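Local coordinates for uncharacterized protein (Thermotoga maritima, PDB 1VMJ), which is of uncertain function but belongs to the YjbQ (UPF0047) family and may act as a thiamin phosphate synthase, at residues L50-I64 with H104-I118. Numbering follows the deposited sequence.
Sequences LLLCNAMHITASVFI and HLKRTIMGREVVIAI. With NA (sodium ion), chain B; SO4 (sulfate ion), chain C.
Strands L50-A55 and E113-I118 pair antiparallel, their axes within 4.6 Å, through paired bonds between L51 and I116 and between C53 and V114 and a last one from A55 N to R112 O. V114 turns inward between the two sheets, CG1 lying 3.6 Å from F63 CA while CG2 meets V62 CG1. At the end of the helix, M110 bends at chi2 and chi3 to set CE over the F63 ring, a CH-pi contact 3.5 Å from the centroid. R112, extended, stacks its guanidinium on the N54 amide, the planes 15° apart, and bridges to E113 and to E129 of the second subunit. R107, bent at chi2, slips its guanidinium between I58 CA and R112 CB on opposite faces, and NH1 gives A60 O a 2.8 Å bond lying in the guanidinium plane and nearly in line with the carbonyl; NH2 reaches water 2 and I64 O of the second subunit. An alanine here would take away the donors to A60 O and that I64 O, and the loop M56-T59 would probably be freer to shift. That loop and R140 hold the sulfate: H57 ND1 and I58 N each bind an oxygen at 2.9 Å, and T59 OG1 takes another. T59 CG2, set opposite the carbonyl carbon by chi1 (52°), lies over the centre of one face of the H104 ring, whose NE2 binds sodium at 2.1 Å alongside H93 and N100 while ND1 bonds N65 OD1 of the second subunit. Water 6 links metal to sulfate; the latter, probably from the crystallisation liquor, may mark where a phosphate could sit at this subunit interface.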
loop_
_atom_site.group_PDB
_atom_site.type_symbol
_atom_site.label_atom_id
_atom_site.label_comp_id
_atom_site.label_asym_id
_atom_site.label_seq_id
_atom_site.Cartn_x
_atom_site.Cartn_y
_atom_site.Cartn_z
ATOM N N LEU A 50 1.099 10.392 -13.048
ATOM C CA LEU A 50 1.303 9.491 -11.926
ATOM C C LEU A 50 2.355 8.487 -12.326
ATOM O O LEU A 50 2.323 7.969 -13.445
ATOM C CB LEU A 50 0.033 8.743 -11.547
ATOM C CG LEU A 50 -1.139 9.545 -10.991
ATOM C CD1 LEU A 50 -2.333 8.638 -10.748
ATOM C CD2 LEU A 50 -0.749 10.213 -9.705
ATOM N N LEU A 51 3.249 8.199 -11.389
ATOM C CA LEU A 51 4.286 7.197 -11.524
ATOM C C LEU A 51 3.989 6.057 -10.554
ATOM O O LEU A 51 3.764 6.266 -9.373
ATOM C CB LEU A 51 5.655 7.794 -11.219
ATOM C CG LEU A 51 6.863 6.854 -11.191
ATOM C CD1 LEU A 51 8.119 7.644 -11.530
ATOM C CD2 LEU A 51 7.048 6.141 -9.871
ATOM N N LEU A 52 3.996 4.841 -11.070
ATOM C CA LEU A 52 3.966 3.625 -10.286
ATOM C C LEU A 52 5.354 3.022 -10.313
ATOM O O LEU A 52 5.962 2.901 -11.351
ATOM C CB LEU A 52 2.994 2.656 -10.941
ATOM C CG LEU A 52 3.001 1.204 -10.463
ATOM C CD1 LEU A 52 2.491 1.090 -9.058
ATOM C CD2 LEU A 52 2.224 0.287 -11.355
ATOM N N CYS A 53 5.809 2.604 -9.144
ATOM C CA CYS A 53 7.006 1.834 -9.051
ATOM C C CYS A 53 6.753 0.660 -8.121
ATOM O O CYS A 53 6.451 0.854 -6.930
ATOM C CB CYS A 53 8.139 2.702 -8.518
ATOM S SG CYS A 53 9.710 1.824 -8.428
ATOM N N ASN A 54 6.909 -0.552 -8.655
ATOM C CA ASN A 54 6.596 -1.749 -7.900
ATOM C C ASN A 54 7.627 -2.839 -8.062
ATOM O O ASN A 54 8.264 -2.956 -9.088
ATOM C CB ASN A 54 5.193 -2.264 -8.222
ATOM C CG ASN A 54 5.072 -2.861 -9.622
ATOM O OD1 ASN A 54 4.679 -2.164 -10.563
ATOM N ND2 ASN A 54 5.377 -4.167 -9.773
ATOM N N ALA A 55 7.758 -3.649 -7.002
ATOM C CA ALA A 55 8.529 -4.876 -7.074
ATOM C C ALA A 55 7.762 -5.850 -7.964
ATOM O O ALA A 55 6.578 -6.075 -7.746
ATOM C CB ALA A 55 8.711 -5.433 -5.706
ATOM N N MET A 56 8.450 -6.439 -8.940
ATOM C CA MET A 56 7.843 -7.427 -9.828
ATOM C C MET A 56 7.936 -8.824 -9.244
ATOM O O MET A 56 7.373 -9.762 -9.789
ATOM C CB MET A 56 8.508 -7.396 -11.187
ATOM C CG MET A 56 8.405 -6.051 -11.841
ATOM S SD MET A 56 8.966 -6.030 -13.563
ATOM C CE MET A 56 7.539 -6.641 -14.438
ATOM N N HIS A 57 8.652 -8.947 -8.142
ATOM C CA HIS A 57 8.807 -10.214 -7.416
ATOM C C HIS A 57 8.068 -10.113 -6.109
ATOM O O HIS A 57 7.929 -9.040 -5.529
ATOM C CB HIS A 57 10.294 -10.511 -7.240
ATOM C CG HIS A 57 10.969 -10.768 -8.541
ATOM N ND1 HIS A 57 11.225 -12.030 -9.027
ATOM C CD2 HIS A 57 11.371 -9.901 -9.495
ATOM C CE1 HIS A 57 11.757 -11.919 -10.239
ATOM N NE2 HIS A 57 11.855 -10.638 -10.541
ATOM N N ILE A 58 7.580 -11.253 -5.645
ATOM C CA ILE A 58 6.646 -11.304 -4.525
ATOM C C ILE A 58 7.345 -11.494 -3.181
ATOM O O ILE A 58 6.684 -11.733 -2.158
ATOM C CB ILE A 58 5.537 -12.368 -4.794
ATOM C CG1 ILE A 58 6.160 -13.747 -5.018
ATOM C CG2 ILE A 58 4.683 -11.959 -5.999
ATOM C CD1 ILE A 58 5.160 -14.867 -5.164
ATOM N N THR A 59 8.673 -11.348 -3.204
ATOM C CA THR A 59 9.540 -11.414 -2.044
ATOM C C THR A 59 10.383 -10.148 -1.881
ATOM O O THR A 59 11.429 -10.163 -1.219
ATOM C CB THR A 59 10.482 -12.604 -2.160
ATOM O OG1 THR A 59 11.136 -12.560 -3.427
ATOM C CG2 THR A 59 9.705 -13.886 -2.030
ATOM N N ALA A 60 9.911 -9.055 -2.472
ATOM C CA ALA A 60 10.590 -7.785 -2.386
ATOM C C ALA A 60 9.588 -6.649 -2.420
ATOM O O ALA A 60 8.404 -6.823 -2.716
ATOM C CB ALA A 60 11.579 -7.662 -3.506
ATOM N N SER A 61 10.068 -5.468 -2.049
ATOM C CA SER A 61 9.227 -4.280 -1.872
ATOM C C SER A 61 9.771 -3.080 -2.585
ATOM O O SER A 61 10.966 -2.980 -2.803
ATOM C CB SER A 61 9.155 -3.902 -0.384
ATOM O OG SER A 61 8.478 -4.899 0.351
ATOM N N VAL A 62 8.878 -2.143 -2.893
ATOM C CA VAL A 62 9.251 -0.755 -3.158
ATOM C C VAL A 62 8.477 0.123 -2.170
ATOM O O VAL A 62 7.279 -0.032 -1.996
ATOM C CB VAL A 62 8.972 -0.336 -4.580
ATOM C CG1 VAL A 62 9.248 1.135 -4.768
ATOM C CG2 VAL A 62 9.821 -1.144 -5.547
ATOM N N PHE A 63 9.185 0.987 -1.456
ATOM C CA PHE A 63 8.592 1.801 -0.397
ATOM C C PHE A 63 9.351 3.102 -0.314
ATOM O O PHE A 63 10.433 3.258 -0.902
ATOM C CB PHE A 63 8.593 1.071 0.952
ATOM C CG PHE A 63 9.989 0.829 1.518
ATOM C CD1 PHE A 63 10.745 -0.273 1.148
ATOM C CD2 PHE A 63 10.546 1.724 2.405
ATOM C CE1 PHE A 63 12.046 -0.460 1.633
ATOM C CE2 PHE A 63 11.804 1.518 2.929
ATOM C CZ PHE A 63 12.561 0.431 2.527
ATOM N N ILE A 64 8.730 4.045 0.387
ATOM C CA ILE A 64 9.315 5.350 0.641
ATOM C C ILE A 64 9.556 5.535 2.130
ATOM O O ILE A 64 8.641 5.368 2.947
ATOM C CB ILE A 64 8.443 6.493 0.099
ATOM C CG1 ILE A 64 8.607 6.562 -1.429
ATOM C CG2 ILE A 64 8.841 7.826 0.698
ATOM C CD1 ILE A 64 7.565 7.320 -2.168
ATOM N N HIS A 104 8.147 -13.236 1.774
ATOM C CA HIS A 104 6.805 -12.900 1.288
ATOM C C HIS A 104 6.069 -12.093 2.347
ATOM O O HIS A 104 5.315 -11.169 2.032
ATOM C CB HIS A 104 6.004 -14.155 1.011
ATOM C CG HIS A 104 6.570 -15.018 -0.064
ATOM N ND1 HIS A 104 6.141 -14.961 -1.373
ATOM C CD2 HIS A 104 7.502 -15.997 -0.016
ATOM C CE1 HIS A 104 6.802 -15.851 -2.087
ATOM N NE2 HIS A 104 7.631 -16.493 -1.292
ATOM N N LEU A 105 6.290 -12.449 3.609
ATOM C CA LEU A 105 5.704 -11.725 4.749
ATOM C C LEU A 105 6.331 -10.342 4.969
ATOM O O LEU A 105 5.614 -9.358 5.117
ATOM C CB LEU A 105 5.775 -12.584 6.043
ATOM C CG LEU A 105 5.197 -13.987 5.921
ATOM C CD1 LEU A 105 5.273 -14.683 7.265
ATOM C CD2 LEU A 105 3.815 -14.032 5.358
ATOM N N LYS A 106 7.656 -10.272 4.971
ATOM C CA LYS A 106 8.365 -9.010 5.132
ATOM C C LYS A 106 7.945 -8.009 4.054
ATOM O O LYS A 106 7.709 -6.836 4.329
ATOM C CB LYS A 106 9.885 -9.228 5.117
ATOM C CG LYS A 106 10.478 -9.889 6.333
ATOM C CD LYS A 106 11.996 -9.918 6.212
ATOM C CE LYS A 106 12.689 -10.312 7.512
ATOM N NZ LYS A 106 12.422 -11.712 7.854
ATOM N N ARG A 107 7.843 -8.474 2.806
ATOM C CA ARG A 107 7.478 -7.552 1.720
ATOM C C ARG A 107 6.073 -7.041 1.937
ATOM O O ARG A 107 5.780 -5.896 1.577
ATOM C CB ARG A 107 7.671 -8.192 0.335
ATOM C CG ARG A 107 6.425 -8.714 -0.398
ATOM C CD ARG A 107 5.554 -7.633 -0.970
ATOM N NE ARG A 107 4.587 -8.108 -1.963
ATOM C CZ ARG A 107 4.806 -8.156 -3.262
ATOM N NH1 ARG A 107 5.952 -7.761 -3.787
ATOM N NH2 ARG A 107 3.857 -8.586 -4.074
ATOM N N THR A 108 5.204 -7.879 2.501
ATOM C CA THR A 108 3.844 -7.473 2.772
ATOM C C THR A 108 3.817 -6.291 3.740
ATOM O O THR A 108 3.070 -5.336 3.525
ATOM C CB THR A 108 3.033 -8.666 3.269
ATOM O OG1 THR A 108 3.039 -9.689 2.271
ATOM C CG2 THR A 108 1.601 -8.261 3.581
ATOM N N ILE A 109 4.635 -6.334 4.781
ATOM C CA ILE A 109 4.724 -5.202 5.696
ATOM C C ILE A 109 5.183 -3.930 4.994
ATOM O O ILE A 109 4.576 -2.874 5.169
ATOM C CB ILE A 109 5.674 -5.520 6.852
ATOM C CG1 ILE A 109 5.119 -6.685 7.681
ATOM C CG2 ILE A 109 5.922 -4.305 7.732
ATOM C CD1 ILE A 109 3.809 -6.404 8.360
ATOM N N MET A 110 6.252 -4.010 4.218
ATOM C CA MET A 110 6.836 -2.799 3.635
ATOM C C MET A 110 6.023 -2.297 2.443
ATOM O O MET A 110 6.045 -1.092 2.120
ATOM C CB MET A 110 8.284 -3.033 3.225
ATOM C CG MET A 110 9.245 -3.369 4.329
ATOM S SD MET A 110 9.266 -2.233 5.693
ATOM C CE MET A 110 9.773 -0.768 4.864
ATOM N N GLY A 111 5.331 -3.221 1.786
ATOM C CA GLY A 111 4.522 -2.922 0.626
ATOM C C GLY A 111 5.147 -3.308 -0.697
ATOM O O GLY A 111 6.355 -3.342 -0.875
ATOM N N ARG A 112 4.288 -3.528 -1.671
ATOM C CA ARG A 112 4.709 -3.847 -3.016
ATOM C C ARG A 112 5.150 -2.662 -3.866
ATOM O O ARG A 112 6.016 -2.800 -4.711
ATOM C CB ARG A 112 3.542 -4.555 -3.725
ATOM C CG ARG A 112 3.733 -4.726 -5.229
ATOM C CD ARG A 112 2.541 -5.410 -5.847
ATOM N NE ARG A 112 2.656 -5.581 -7.275
ATOM C CZ ARG A 112 2.208 -4.713 -8.167
ATOM N NH1 ARG A 112 1.628 -3.592 -7.788
ATOM N NH2 ARG A 112 2.282 -5.012 -9.456
ATOM N N GLU A 113 4.483 -1.523 -3.681
ATOM C CA GLU A 113 4.522 -0.444 -4.653
ATOM C C GLU A 113 4.459 0.914 -3.967
ATOM O O GLU A 113 4.048 1.030 -2.810
ATOM C CB GLU A 113 3.388 -0.588 -5.676
ATOM C CG GLU A 113 2.043 -0.164 -5.111
ATOM C CD GLU A 113 0.817 -1.102 -5.287
ATOM O OE1 GLU A 113 0.894 -2.345 -5.430
ATOM O OE2 GLU A 113 -0.301 -0.537 -5.218
ATOM N N VAL A 114 4.917 1.918 -4.697
ATOM C CA VAL A 114 4.590 3.308 -4.413
ATOM C C VAL A 114 3.956 3.897 -5.653
ATOM O O VAL A 114 4.269 3.491 -6.793
ATOM C CB VAL A 114 5.828 4.144 -3.999
ATOM C CG1 VAL A 114 6.421 3.547 -2.719
ATOM C CG2 VAL A 114 6.874 4.196 -5.104
ATOM N N VAL A 115 3.077 4.871 -5.425
ATOM C CA VAL A 115 2.538 5.685 -6.485
ATOM C C VAL A 115 2.870 7.125 -6.126
ATOM O O VAL A 115 2.617 7.565 -5.002
ATOM C CB VAL A 115 1.020 5.500 -6.645
ATOM C CG1 VAL A 115 0.494 6.401 -7.750
ATOM C CG2 VAL A 115 0.705 4.032 -6.936
ATOM N N ILE A 116 3.484 7.828 -7.067
ATOM C CA ILE A 116 4.044 9.134 -6.844
ATOM C C ILE A 116 3.529 10.112 -7.878
ATOM O O ILE A 116 3.503 9.801 -9.083
ATOM C CB ILE A 116 5.598 9.078 -6.914
ATOM C CG1 ILE A 116 6.171 8.081 -5.912
ATOM C CG2 ILE A 116 6.185 10.461 -6.704
ATOM C CD1 ILE A 116 7.592 7.840 -6.092
ATOM N N ALA A 117 3.099 11.275 -7.424
ATOM C CA ALA A 117 2.638 12.309 -8.350
ATOM C C ALA A 117 3.816 12.889 -9.131
ATOM O O ALA A 117 4.899 13.113 -8.559
ATOM C CB ALA A 117 1.962 13.424 -7.571
ATOM N N ILE A 118 3.583 13.147 -10.421
ATOM C CA ILE A 118 4.503 13.918 -11.248
ATOM C C ILE A 118 3.875 15.275 -11.462
ATOM O O ILE A 118 2.759 15.381 -11.984
ATOM C CB ILE A 118 4.786 13.219 -12.595
ATOM C CG1 ILE A 118 5.289 11.786 -12.362
ATOM C CG2 ILE A 118 5.764 14.022 -13.426
ATOM C CD1 ILE A 118 6.439 11.662 -11.438
HETATM NA NA NA B . 8.382 -18.201 -2.279
HETATM S S SO4 C . 9.690 -14.291 -6.684
HETATM O O1 SO4 C . 10.724 -14.555 -7.666
HETATM O O2 SO4 C . 9.041 -15.511 -6.244
HETATM O O3 SO4 C . 8.635 -13.442 -7.272
HETATM O O4 SO4 C . 10.326 -13.596 -5.602
HETATM O O HOH W 1 2.651 -3.366 -12.115
HETATM O O HOH W 2 4.844 -8.012 -6.710
HETATM O O HOH W 3 5.283 0.353 -0.107
HETATM O O HOH W 4 9.380 -19.779 -3.145
HETATM O O HOH W 5 6.935 -18.247 -3.994
HETATM O O HOH W 6 9.379 -17.077 -3.874
#